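Local coordinates for citrate lyase subunit beta-like protein (Mycobacterium tuberculosis H37Rv, PDB 6CHU) that acts as a magnesium-dependent lyase of the HpcH/HpaI aldolase family in itaconate dissimilation and leucine catabolism, at residues 70-75 with 97-102; 187-192 with 215-220; 135-140 with 181-186; 21-26 with 53-58. All coordinates share one frame; numbering follows the deposited sequence. Where two conformers were deposited one is given.

Contact 1. Residues 70-75 with 97-102. With ACT (acetate ion), chain E; ACT (acetate ion), chain F.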
loop_
_atom_site.group_PDB
_atom_site.type_symbol
_atom_site.label_atom_id
_atom_site.label_comp_id
_atom_site.label_asym_id
_atom_site.label_seq_id
_atom_site.Cartn_x
_atom_site.Cartn_y
_atom_site.Cartn_z
ATOM N N VAL A 70 18.994 -3.221 -23.116
ATOM C CA VAL A 70 18.185 -4.256 -22.475
ATOM C C VAL A 70 17.133 -4.717 -23.480
ATOM O O VAL A 70 16.681 -3.931 -24.317
ATOM C CB VAL A 70 17.527 -3.711 -21.178
ATOM C CG1 VAL A 70 16.507 -4.692 -20.592
ATOM C CG2 VAL A 70 18.593 -3.367 -20.148
ATOM N N VAL A 71 16.748 -5.992 -23.420
ATOM C CA VAL A 71 15.772 -6.542 -24.361
ATOM C C VAL A 71 14.513 -6.914 -23.592
ATOM O O VAL A 71 14.569 -7.739 -22.670
ATOM C CB VAL A 71 16.335 -7.756 -25.124
ATOM C CG1 VAL A 71 15.302 -8.305 -26.106
ATOM C CG2 VAL A 71 17.627 -7.374 -25.872
ATOM N N ARG A 72 13.377 -6.308 -23.955
ATOM C CA ARG A 72 12.106 -6.739 -23.380
ATOM C C ARG A 72 11.587 -7.940 -24.156
ATOM O O ARG A 72 11.311 -7.847 -25.360
ATOM C CB ARG A 72 11.054 -5.627 -23.356
ATOM C CG ARG A 72 9.760 -6.145 -22.673
ATOM C CD ARG A 72 8.794 -5.050 -22.222
ATOM N NE ARG A 72 8.087 -4.417 -23.336
ATOM C CZ ARG A 72 7.025 -3.625 -23.174
ATOM N NH1 ARG A 72 6.569 -3.397 -21.947
ATOM N NH2 ARG A 72 6.421 -3.066 -24.221
ATOM N N ILE A 73 11.495 -9.079 -23.468
ATOM C CA ILE A 73 10.986 -10.309 -24.057
ATOM C C ILE A 73 9.491 -10.393 -23.786
ATOM O O ILE A 73 8.901 -9.470 -23.222
ATOM C CB ILE A 73 11.733 -11.542 -23.509
ATOM C CG1 ILE A 73 11.518 -11.681 -21.998
ATOM C CG2 ILE A 73 13.229 -11.442 -23.841
ATOM C CD1 ILE A 73 12.306 -12.859 -21.343
ATOM N N ASN A 74 8.869 -11.488 -24.201
ATOM C CA ASN A 74 7.448 -11.685 -23.989
ATOM C C ASN A 74 7.210 -12.421 -22.670
ATOM O O ASN A 74 8.146 -12.848 -21.986
ATOM C CB ASN A 74 6.853 -12.412 -25.197
ATOM C CG ASN A 74 6.690 -11.480 -26.394
ATOM O OD1 ASN A 74 5.671 -10.805 -26.521
ATOM N ND2 ASN A 74 7.712 -11.403 -27.248
ATOM N N ALA A 75 5.938 -12.526 -22.289
ATOM C CA ALA A 75 5.617 -12.920 -20.922
ATOM C C ALA A 75 5.904 -14.403 -20.680
ATOM O O ALA A 75 5.981 -15.217 -21.606
ATOM C CB ALA A 75 4.150 -12.610 -20.603
ATOM N N MET A 97 14.089 -7.694 -19.894
ATOM C CA MET A 97 12.958 -7.136 -19.167
ATOM C C MET A 97 11.786 -8.089 -19.345
ATOM O O MET A 97 11.423 -8.420 -20.479
ATOM C CB MET A 97 12.606 -5.733 -19.673
ATOM C CG MET A 97 11.387 -5.134 -18.974
ATOM S SD MET A 97 11.024 -3.454 -19.550
ATOM C CE MET A 97 12.362 -2.531 -18.812
ATOM N N LEU A 98 11.217 -8.542 -18.224
ATOM C CA LEU A 98 10.142 -9.522 -18.230
ATOM C C LEU A 98 8.806 -8.827 -18.002
ATOM O O LEU A 98 8.550 -8.360 -16.881
ATOM C CB LEU A 98 10.378 -10.570 -17.144
ATOM C CG LEU A 98 9.234 -11.579 -16.961
ATOM C CD1 LEU A 98 9.118 -12.498 -18.147
ATOM C CD2 LEU A 98 9.415 -12.371 -15.652
ATOM N N PRO A 99 7.932 -8.739 -18.998
ATOM C CA PRO A 99 6.631 -8.096 -18.786
ATOM C C PRO A 99 5.683 -9.048 -18.079
ATOM O O PRO A 99 5.868 -10.271 -18.076
ATOM C CB PRO A 99 6.156 -7.797 -20.213
ATOM C CG PRO A 99 6.688 -8.976 -20.993
ATOM C CD PRO A 99 8.042 -9.303 -20.357
ATOM N N LYS A 100 4.635 -8.464 -17.497
ATOM C CA LYS A 100 3.654 -9.216 -16.719
ATOM C C LYS A 100 4.351 -10.146 -15.727
ATOM O O LYS A 100 3.931 -11.287 -15.513
ATOM C CB LYS A 100 2.696 -10.008 -17.624
ATOM C CG LYS A 100 1.623 -9.147 -18.354
ATOM C CD LYS A 100 2.190 -8.446 -19.603
ATOM C CE LYS A 100 1.132 -7.550 -20.265
ATOM N NZ LYS A 100 1.597 -7.036 -21.598
ATOM N N ALA A 101 5.431 -9.661 -15.118
ATOM C CA ALA A 101 6.159 -10.494 -14.164
ATOM C C ALA A 101 5.272 -10.795 -12.960
ATOM O O ALA A 101 4.753 -9.877 -12.315
ATOM C CB ALA A 101 7.449 -9.797 -13.720
ATOM N N GLU A 102 5.090 -12.084 -12.645
ATOM C CA GLU A 102 4.118 -12.459 -11.627
ATOM C C GLU A 102 4.616 -13.415 -10.560
ATOM O O GLU A 102 3.859 -13.697 -9.625
ATOM C CB GLU A 102 2.858 -13.049 -12.284
ATOM C CG GLU A 102 2.048 -11.975 -13.000
ATOM C CD GLU A 102 0.785 -12.500 -13.640
ATOM O OE1 GLU A 102 -0.228 -11.764 -13.625
ATOM O OE2 GLU A 102 0.801 -13.642 -14.158
HETATM C C ACT E . 4.579 -0.155 -24.233
HETATM O O ACT E . 3.836 0.844 -24.041
HETATM O OXT ACT E . 4.385 -1.342 -23.887
HETATM C CH3 ACT E . 5.918 0.139 -25.006
HETATM C C ACT F . 4.667 -1.039 -19.951
HETATM O O ACT F . 4.057 -0.493 -18.989
HETATM O OXT ACT F . 4.407 -2.141 -20.525
HETATM C CH3 ACT F . 5.876 -0.250 -20.526
#
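Val71 O accepts from Met97 N at 2.8 Å, and Met97 O in turn accepts from Ile73 N at 3.1 Å, which pairs Arg72 with Met97 in a parallel bridge. Met97 O receives a second, softer approach from Arg72 CA, a CA-H...O contact of 3.4 Å.

Apolar packing accompanies these bonds. Arg72 and Met97 leave the same face of the sheet, each with CG anti to its backbone N (chi1 -177° and 178°), and their chains cross obliquely where Arg72 CD meets Met97 SD at 3.8 Å. This face looks into the TIM barrel, and Phe20 of strand 17-22 covers both Arg72 and Met97. The contact belongs to the beta-alpha-beta crossover formed by strand 69-72, helix 79-89 and strand 95-98.

Beyond the strand ends, the Pro99 ring lies against Ile73 O, its CD only 3.0 Å away; that buried oxygen has no hydrogen-bond partner in the model. Ala75 CB flanks the same ring.

The polar contacts cluster at the mouth of the barrel. Arg72, a substrate-binding residue, presents the edge of its guanidinium, in plane, to two acetates, probably from the crystallisation liquor: NH2 to OXT of the acetate of chain E at 2.7 Å, nearly straight at 174°, and NH1 to OXT of that of chain F at 2.9 Å. Its NE forms a salt bridge with Asp42. Lys100 N bonds to Glu120, and its NZ reaches Glu44, Asp45 and Asp146; Glu120 and Asp146 hold the magnesium ion.

Contact 2. Residues 187-192 with 215-220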
loop_
_atom_site.group_PDB
_atom_site.type_symbol
_atom_site.label_atom_id
_atom_site.label_comp_id
_atom_site.label_asym_id
_atom_site.label_seq_id
_atom_site.Cartn_x
_atom_site.Cartn_y
_atom_site.Cartn_z
ATOM N N ASP A 187 10.504 3.868 -13.054
ATOM C CA ASP A 187 9.149 4.409 -13.027
ATOM C C ASP A 187 8.474 4.224 -14.381
ATOM O O ASP A 187 9.135 4.151 -15.424
ATOM C CB ASP A 187 9.166 5.892 -12.640
ATOM C CG ASP A 187 7.829 6.374 -12.086
ATOM O OD1 ASP A 187 7.062 5.569 -11.538
ATOM O OD2 ASP A 187 7.543 7.581 -12.202
ATOM N N ALA A 188 7.142 4.162 -14.355
ATOM C CA ALA A 188 6.336 3.815 -15.519
ATOM C C ALA A 188 6.367 4.911 -16.593
ATOM O O ALA A 188 6.609 6.096 -16.325
ATOM C CB ALA A 188 4.880 3.560 -15.107
ATOM N N VAL A 189 6.068 4.489 -17.826
ATOM C CA VAL A 189 6.100 5.381 -18.977
ATOM C C VAL A 189 4.946 6.369 -18.922
ATOM O O VAL A 189 3.871 6.093 -18.377
ATOM C CB VAL A 189 6.059 4.583 -20.292
ATOM C CG1 VAL A 189 7.280 3.699 -20.431
ATOM C CG2 VAL A 189 4.777 3.765 -20.396
ATOM N N HIS A 190 5.169 7.530 -19.522
ATOM C CA HIS A 190 4.169 8.582 -19.649
ATOM C C HIS A 190 3.652 8.505 -21.077
ATOM O O HIS A 190 4.311 8.988 -21.996
ATOM C CB HIS A 190 4.801 9.935 -19.345
ATOM C CG HIS A 190 3.810 11.012 -19.045
ATOM N ND1 HIS A 190 3.287 11.207 -17.785
ATOM C CD2 HIS A 190 3.259 11.960 -19.837
ATOM C CE1 HIS A 190 2.451 12.230 -17.814
ATOM N NE2 HIS A 190 2.409 12.698 -19.050
ATOM N N LEU A 191 2.476 7.891 -21.270
ATOM C CA LEU A 191 2.015 7.621 -22.630
ATOM C C LEU A 191 1.637 8.883 -23.391
ATOM O O LEU A 191 1.674 8.877 -24.629
ATOM C CB LEU A 191 0.826 6.659 -22.615
ATOM C CG LEU A 191 1.151 5.205 -22.252
ATOM C CD1 LEU A 191 -0.059 4.353 -22.542
ATOM C CD2 LEU A 191 2.348 4.678 -23.029
ATOM N N ASP A 192 1.282 9.961 -22.690
ATOM C CA ASP A 192 0.904 11.215 -23.347
ATOM C C ASP A 192 2.183 11.967 -23.699
ATOM O O ASP A 192 2.684 12.785 -22.924
ATOM C CB ASP A 192 -0.011 12.047 -22.453
ATOM C CG ASP A 192 -0.637 13.224 -23.189
ATOM O OD1 ASP A 192 -0.202 13.532 -24.317
ATOM O OD2 ASP A 192 -1.565 13.847 -22.640
ATOM N N VAL A 215 11.323 5.478 -17.496
ATOM C CA VAL A 215 11.341 4.888 -18.829
ATOM C C VAL A 215 10.458 5.719 -19.749
ATOM O O VAL A 215 9.393 6.215 -19.344
ATOM C CB VAL A 215 10.899 3.416 -18.778
ATOM C CG1 VAL A 215 10.979 2.796 -20.175
ATOM C CG2 VAL A 215 11.807 2.643 -17.804
ATOM N N CYS A 216 10.924 5.907 -20.982
ATOM C CA CYS A 216 10.273 6.748 -21.977
ATOM C C CYS A 216 9.874 5.931 -23.198
ATOM O O CYS A 216 10.492 4.910 -23.508
ATOM C CB CYS A 216 11.196 7.877 -22.428
ATOM S SG CYS A 216 11.752 8.926 -21.089
ATOM N N ILE A 217 8.848 6.406 -23.909
ATOM C CA ILE A 217 8.419 5.782 -25.157
ATOM C C ILE A 217 8.654 6.673 -26.362
ATOM O O ILE A 217 8.364 6.259 -27.495
ATOM C CB ILE A 217 6.945 5.340 -25.080
ATOM C CG1 ILE A 217 6.126 6.397 -24.358
ATOM C CG2 ILE A 217 6.813 4.020 -24.303
ATOM C CD1 ILE A 217 5.189 7.074 -25.229
ATOM N N HIS A 218 9.201 7.873 -26.168
ATOM C CA HIS A 218 9.542 8.748 -27.283
ATOM C C HIS A 218 10.823 9.497 -26.934
ATOM O O HIS A 218 10.989 9.928 -25.784
ATOM C CB HIS A 218 8.412 9.743 -27.579
ATOM C CG HIS A 218 8.563 10.475 -28.876
ATOM N ND1 HIS A 218 9.291 11.641 -28.992
ATOM C CD2 HIS A 218 8.066 10.217 -30.108
ATOM C CE1 HIS A 218 9.237 12.067 -30.243
ATOM N NE2 HIS A 218 8.502 11.222 -30.941
ATOM N N PRO A 219 11.748 9.655 -27.885
ATOM C CA PRO A 219 13.042 10.273 -27.542
ATOM C C PRO A 219 12.932 11.706 -27.044
ATOM O O PRO A 219 13.818 12.154 -26.302
ATOM C CB PRO A 219 13.833 10.192 -28.856
ATOM C CG PRO A 219 12.806 10.072 -29.927
ATOM C CD PRO A 219 11.665 9.301 -29.316
ATOM N N SER A 220 11.875 12.436 -27.418
ATOM C CA SER A 220 11.691 13.798 -26.920
ATOM C C SER A 220 11.520 13.832 -25.407
ATOM O O SER A 220 11.717 14.888 -24.793
ATOM C CB SER A 220 10.474 14.447 -27.586
ATOM O OG SER A 220 9.293 13.783 -27.170
HETATM O O HOH W 1 7.838 8.521 -19.399
#
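Val215 N donates to Asp187 O at 3.3 Å, a long but nearly straight bond (173°) where the seventh strand of the barrel gives way to loop beside the eighth. Val215 O is served differently. A water donates to it at 2.8 Å while accepting from His190 N, and Val189 CA approaches the same oxygen at 3.4 Å in a CA-H...O contact. The side chain of Val215 turns CG1 against Val189 CG1, 3.8 Å away.

Past Cys216, Ile217 carries the apolar contact onward. Its CG2 lies 3.9 Å from Val189 CG1, and its CD1 reaches Leu191 CD2 at 4.3 Å. CG1, set between the backbone N and the carbonyl carbon (chi1 40°), lies 3.9 Å from His190 O. Phe20 of strand 17-22 and, from a second subunit, Met259 also touch this side chain.

His218 turns the chain toward helix 221-228: its ND1 accepts from Ser220 N at 3.1 Å, a capping bond, while Pro219 CD rests over one face of the ring, toward its rim. Direct strand pairing is thus reduced to one bond, with a water extending the polar link and branched side chains filling in beside it, at a rim where Ile217 borders a bound acetate.

Contact 3. Residues 135-140 with 181-186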
loop_
_atom_site.group_PDB
_atom_site.type_symbol
_atom_site.label_atom_id
_atom_site.label_comp_id
_atom_site.label_asym_id
_atom_site.label_seq_id
_atom_site.Cartn_x
_atom_site.Cartn_y
_atom_site.Cartn_z
ATOM N N ASP A 135 17.017 -14.266 -7.295
ATOM C CA ASP A 135 18.439 -14.056 -7.574
ATOM C C ASP A 135 18.734 -13.372 -8.913
ATOM O O ASP A 135 19.678 -12.564 -8.957
ATOM C CB ASP A 135 19.185 -15.395 -7.478
ATOM C CG ASP A 135 19.603 -15.742 -6.047
ATOM O OD1 ASP A 135 19.479 -14.888 -5.143
ATOM O OD2 ASP A 135 20.067 -16.883 -5.832
ATOM N N PRO A 136 18.016 -13.631 -10.017
ATOM C CA PRO A 136 18.334 -12.921 -11.271
ATOM C C PRO A 136 17.925 -11.459 -11.300
ATOM O O PRO A 136 18.374 -10.739 -12.201
ATOM C CB PRO A 136 17.564 -13.719 -12.336
ATOM C CG PRO A 136 17.369 -15.074 -11.710
ATOM C CD PRO A 136 17.069 -14.731 -10.280
ATOM N N THR A 137 17.079 -10.997 -10.378
ATOM C CA THR A 137 16.496 -9.666 -10.509
ATOM C C THR A 137 17.558 -8.596 -10.288
ATOM O O THR A 137 18.304 -8.638 -9.304
ATOM C CB THR A 137 15.350 -9.482 -9.516
ATOM O OG1 THR A 137 14.321 -10.447 -9.782
ATOM C CG2 THR A 137 14.754 -8.063 -9.614
ATOM N N VAL A 138 17.643 -7.648 -11.222
ATOM C CA VAL A 138 18.478 -6.466 -11.039
ATOM C C VAL A 138 17.669 -5.180 -11.018
ATOM O O VAL A 138 18.224 -4.128 -10.660
ATOM C CB VAL A 138 19.593 -6.376 -12.107
ATOM C CG1 VAL A 138 20.519 -7.595 -12.019
ATOM C CG2 VAL A 138 19.007 -6.224 -13.521
ATOM N N GLY A 139 16.387 -5.224 -11.359
ATOM C CA GLY A 139 15.549 -4.038 -11.321
ATOM C C GLY A 139 14.085 -4.403 -11.300
ATOM O O GLY A 139 13.690 -5.502 -11.708
ATOM N N MET A 140 13.272 -3.458 -10.814
ATOM C CA MET A 140 11.820 -3.563 -10.833
ATOM C C MET A 140 11.261 -2.352 -11.559
ATOM O O MET A 140 11.675 -1.218 -11.283
ATOM C CB MET A 140 11.220 -3.614 -9.425
ATOM C CG MET A 140 11.761 -4.717 -8.508
ATOM S SD MET A 140 11.079 -6.320 -8.980
ATOM C CE MET A 140 9.378 -6.135 -8.447
ATOM N N PHE A 181 15.684 -4.862 -1.764
ATOM C CA PHE A 181 16.602 -5.910 -2.202
ATOM C C PHE A 181 17.717 -5.366 -3.090
ATOM O O PHE A 181 18.388 -6.130 -3.792
ATOM C CB PHE A 181 15.808 -7.024 -2.877
ATOM C CG PHE A 181 14.889 -7.723 -1.920
ATOM C CD1 PHE A 181 15.398 -8.656 -1.020
ATOM C CD2 PHE A 181 13.543 -7.386 -1.852
ATOM C CE1 PHE A 181 14.569 -9.276 -0.095
ATOM C CE2 PHE A 181 12.706 -8.008 -0.936
ATOM C CZ PHE A 181 13.214 -8.948 -0.060
ATOM N N GLY A 182 17.966 -4.063 -3.017
ATOM C CA GLY A 182 19.083 -3.457 -3.719
ATOM C C GLY A 182 18.935 -3.409 -5.225
ATOM O O GLY A 182 19.946 -3.352 -5.934
ATOM N N ARG A 183 17.707 -3.429 -5.733
ATOM C CA ARG A 183 17.480 -3.431 -7.175
ATOM C C ARG A 183 17.266 -2.014 -7.687
ATOM O O ARG A 183 16.890 -1.106 -6.938
ATOM C CB ARG A 183 16.268 -4.291 -7.540
ATOM C CG ARG A 183 16.166 -5.632 -6.779
ATOM C CD ARG A 183 17.431 -6.481 -6.917
ATOM N NE ARG A 183 17.168 -7.859 -6.517
ATOM C CZ ARG A 183 18.116 -8.760 -6.270
ATOM N NH1 ARG A 183 19.398 -8.411 -6.349
ATOM N NH2 ARG A 183 17.786 -10.003 -5.925
ATOM N N LEU A 184 17.503 -1.829 -8.988
ATOM C CA LEU A 184 17.108 -0.583 -9.636
ATOM C C LEU A 184 15.595 -0.436 -9.601
ATOM O O LEU A 184 14.861 -1.414 -9.759
ATOM C CB LEU A 184 17.567 -0.557 -11.091
ATOM C CG LEU A 184 18.938 -0.070 -11.534
ATOM C CD1 LEU A 184 18.890 0.087 -13.041
ATOM C CD2 LEU A 184 19.289 1.243 -10.896
ATOM N N ALA A 185 15.120 0.802 -9.431
ATOM C CA ALA A 185 13.691 1.099 -9.484
ATOM C C ALA A 185 13.406 1.944 -10.719
ATOM O O ALA A 185 13.970 3.032 -10.866
ATOM C CB ALA A 185 13.226 1.833 -8.222
ATOM N N LEU A 186 12.524 1.451 -11.587
ATOM C CA LEU A 186 12.188 2.121 -12.840
ATOM C C LEU A 186 10.734 2.578 -12.797
ATOM O O LEU A 186 9.831 1.766 -12.555
ATOM C CB LEU A 186 12.412 1.187 -14.038
ATOM C CG LEU A 186 13.838 0.713 -14.356
ATOM C CD1 LEU A 186 14.313 -0.357 -13.370
ATOM C CD2 LEU A 186 13.833 0.138 -15.752
HETATM O O HOH W 2 20.399 -11.391 -6.331
#
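Two neighbouring strands of the TIM barrel, the sixth and the seventh, begin side by side here, with Gly139 bridged to Leu184 and Met140 to Ala185 in parallel register. The axes of 137-140 and 184-186 diverge by 32°. Three backbone bonds join them: Leu184 N to Val138 O at 2.9 Å, Met140 N to Leu184 O at 2.8 Å, and Leu186 N to Met140 O at 2.8 Å. Gly139, lacking a side chain, brings its CA within 3.1 Å of Leu184 O, and Leu186 CD1 lies against Met140 O at 3.5 Å.

Arg183 enters just after Gly182, whose positive phi closes helix 165-180 in a Schellman motif. The Arg183 chain bends at chi2 (-55°), which places CD against Thr137 O, and crosses the Thr137 side chain at about a right angle. The guanidinium then presents one face to Thr137 O, which sits 2.9 Å above the plane and offset toward the rim. The angles from NE and NH1 are too poor for hydrogen bonds to that oxygen; NE bonds instead to Ala132 O. At the far end a water accepts from NH2 at 3.0 Å and donates to Asp135 O.

The carbonyl dipole of Thr137 lying over a cation probably adds electrostatic attraction without directed bonding, and one side chain ties together the loop, helix end and strand at this end of the barrel.

Contact 4. Residues 21-26 with 53-58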
loop_
_atom_site.group_PDB
_atom_site.type_symbol
_atom_site.label_atom_id
_atom_site.label_comp_id
_atom_site.label_asym_id
_atom_site.label_seq_id
_atom_site.Cartn_x
_atom_site.Cartn_y
_atom_site.Cartn_z
ATOM N N CYS A 21 12.474 1.072 -27.816
ATOM C CA CYS A 21 12.543 1.104 -29.275
ATOM C C CYS A 21 12.021 -0.235 -29.774
ATOM O O CYS A 21 12.617 -1.284 -29.455
ATOM C CB CYS A 21 13.974 1.359 -29.758
ATOM S SG CYS A 21 14.179 1.444 -31.548
ATOM N N PRO A 22 10.917 -0.264 -30.521
ATOM C CA PRO A 22 10.442 -1.537 -31.093
ATOM C C PRO A 22 11.531 -2.198 -31.929
ATOM O O PRO A 22 12.141 -1.567 -32.798
ATOM C CB PRO A 22 9.249 -1.118 -31.962
ATOM C CG PRO A 22 8.846 0.229 -31.449
ATOM C CD PRO A 22 10.092 0.882 -30.943
ATOM N N ALA A 23 11.759 -3.492 -31.675
ATOM C CA ALA A 23 12.861 -4.193 -32.327
ATOM C C ALA A 23 12.607 -4.501 -33.798
ATOM O O ALA A 23 13.535 -4.956 -34.472
ATOM C CB ALA A 23 13.179 -5.498 -31.584
ATOM N N ASP A 24 11.397 -4.280 -34.319
ATOM C CA ASP A 24 11.173 -4.424 -35.753
ATOM C C ASP A 24 11.467 -3.141 -36.517
ATOM O O ASP A 24 11.147 -3.048 -37.706
ATOM C CB ASP A 24 9.742 -4.902 -36.041
ATOM C CG ASP A 24 8.691 -3.859 -35.727
ATOM O OD1 ASP A 24 8.925 -3.008 -34.846
ATOM O OD2 ASP A 24 7.613 -3.907 -36.355
ATOM N N ARG A 25 12.096 -2.160 -35.875
ATOM C CA ARG A 25 12.531 -0.931 -36.536
ATOM C C ARG A 25 14.041 -0.753 -36.375
ATOM O O ARG A 25 14.499 0.203 -35.735
ATOM C CB ARG A 25 11.772 0.268 -35.971
ATOM C CG ARG A 25 10.261 0.189 -36.187
ATOM C CD ARG A 25 9.519 1.315 -35.469
ATOM N NE ARG A 25 10.039 2.633 -35.829
ATOM C CZ ARG A 25 9.691 3.307 -36.923
ATOM N NH1 ARG A 25 8.818 2.790 -37.778
ATOM N NH2 ARG A 25 10.221 4.500 -37.162
ATOM N N PRO A 26 14.844 -1.666 -36.941
ATOM C CA PRO A 26 16.307 -1.539 -36.809
ATOM C C PRO A 26 16.864 -0.254 -37.392
ATOM O O PRO A 26 17.938 0.193 -36.975
ATOM C CB PRO A 26 16.832 -2.767 -37.564
ATOM C CG PRO A 26 15.770 -3.066 -38.566
ATOM C CD PRO A 26 14.476 -2.770 -37.848
ATOM N N PRO A 53 8.630 -12.132 -35.493
ATOM C CA PRO A 53 9.749 -12.835 -36.148
ATOM C C PRO A 53 10.734 -11.895 -36.824
ATOM O O PRO A 53 11.950 -12.099 -36.718
ATOM C CB PRO A 53 9.035 -13.747 -37.155
ATOM C CG PRO A 53 7.745 -14.039 -36.505
ATOM C CD PRO A 53 7.340 -12.757 -35.841
ATOM N N ALA A 54 10.244 -10.862 -37.515
ATOM C CA ALA A 54 11.160 -9.895 -38.115
ATOM C C ALA A 54 11.922 -9.110 -37.051
ATOM O O ALA A 54 13.078 -8.730 -37.272
ATOM C CB ALA A 54 10.396 -8.947 -39.041
ATOM N N ALA A 55 11.299 -8.864 -35.895
ATOM C CA ALA A 55 11.989 -8.153 -34.822
ATOM C C ALA A 55 13.126 -8.994 -34.252
ATOM O O ALA A 55 14.182 -8.459 -33.897
ATOM C CB ALA A 55 11.000 -7.770 -33.721
ATOM N N ARG A 56 12.928 -10.312 -34.166
ATOM C CA ARG A 56 13.980 -11.193 -33.666
ATOM C C ARG A 56 15.177 -11.227 -34.608
ATOM O O ARG A 56 16.326 -11.278 -34.154
ATOM C CB ARG A 56 13.422 -12.600 -33.448
ATOM C CG ARG A 56 12.349 -12.617 -32.375
ATOM C CD ARG A 56 11.755 -13.994 -32.101
ATOM N NE ARG A 56 10.657 -13.843 -31.154
ATOM C CZ ARG A 56 9.374 -14.048 -31.435
ATOM N NH1 ARG A 56 9.006 -14.472 -32.638
ATOM N NH2 ARG A 56 8.459 -13.843 -30.492
ATOM N N ASN A 57 14.931 -11.198 -35.920
ATOM C CA ASN A 57 16.036 -11.126 -36.872
ATOM C C ASN A 57 16.762 -9.790 -36.769
ATOM O O ASN A 57 17.995 -9.745 -36.820
ATOM C CB ASN A 57 15.526 -11.352 -38.297
ATOM C CG ASN A 57 15.021 -12.764 -38.517
ATOM O OD1 ASN A 57 15.497 -13.709 -37.892
ATOM N ND2 ASN A 57 14.049 -12.912 -39.409
ATOM N N ALA A 58 16.019 -8.691 -36.618
ATOM C CA ALA A 58 16.673 -7.396 -36.458
ATOM C C ALA A 58 17.510 -7.373 -35.188
ATOM O O ALA A 58 18.588 -6.768 -35.153
ATOM C CB ALA A 58 15.636 -6.272 -36.439
#
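A type I turn from Pro22 to Arg25, closed by Arg25 N donating to Pro22 O at 3.1 Å, swings the chain off the end of strand 17-22 and lays Ala23 and Asp24 against helix 52-61. Ala55 and Ala58, three residues apart on one side of that helix, receive the turn. The carbonyl of Ala23 points at Ala58 CB, with its O 3.2 Å from that methyl, a tight approach, while Ala55 CA comes to the same O from the side in a CA-H...O contact of 3.6 Å.

The side chains are correspondingly small. Ala23 CB meets Ala55 CB at 3.8 Å, and the same methyl of Ala55 lies against the face of the Ala23-Asp24 peptide, 3.6 Å from Asp24 N. Asp24 adds its CB to this methyl at 3.9 Å. Its CG stands between the backbone N and the carbonyl carbon (chi1 69°), and the carboxylate leads away from the helix, so that Asp24 gives the contact its methylene and not its charge. Pro26 completes the surface by setting three ring atoms about equally far from Ala58 CB, CG being nearest at 3.8 Å.

In the barrel this joins the loop after the first strand to the helix that precedes the third. Arg56, turned away from the loop, forms salt bridges with Asp80 and Asp84 of helix 79-89. Since the two segments exchange no hydrogen bonds, their fit rests on shape. Methyl groups and a proline ring let loop backbone and helix come close, and the turn is held by its own internal bond.

In the fold
All four contacts are largely buried parts of one eight-stranded barrel: contacts 1 to 3 lie near the chain centre and contact 4 in the outer layer. Contacts 1 and 3 are strand pairings within the sheet, yet contact 1 extends to the charged substrate and magnesium site, whereas contact 3 lies at the N-terminal ends of its strands, well away from the metal. Contact 2 loses regular pairing and brings in water and a neighbouring subunit; it touches contact 3 through Val215 and Leu186. Contact 4 joins a loop to an outer helix by packing and meets contact 1 where Arg56 packs on Asn74. Directed backbone bonding thus dominates in the sheet and yields to shape outside it.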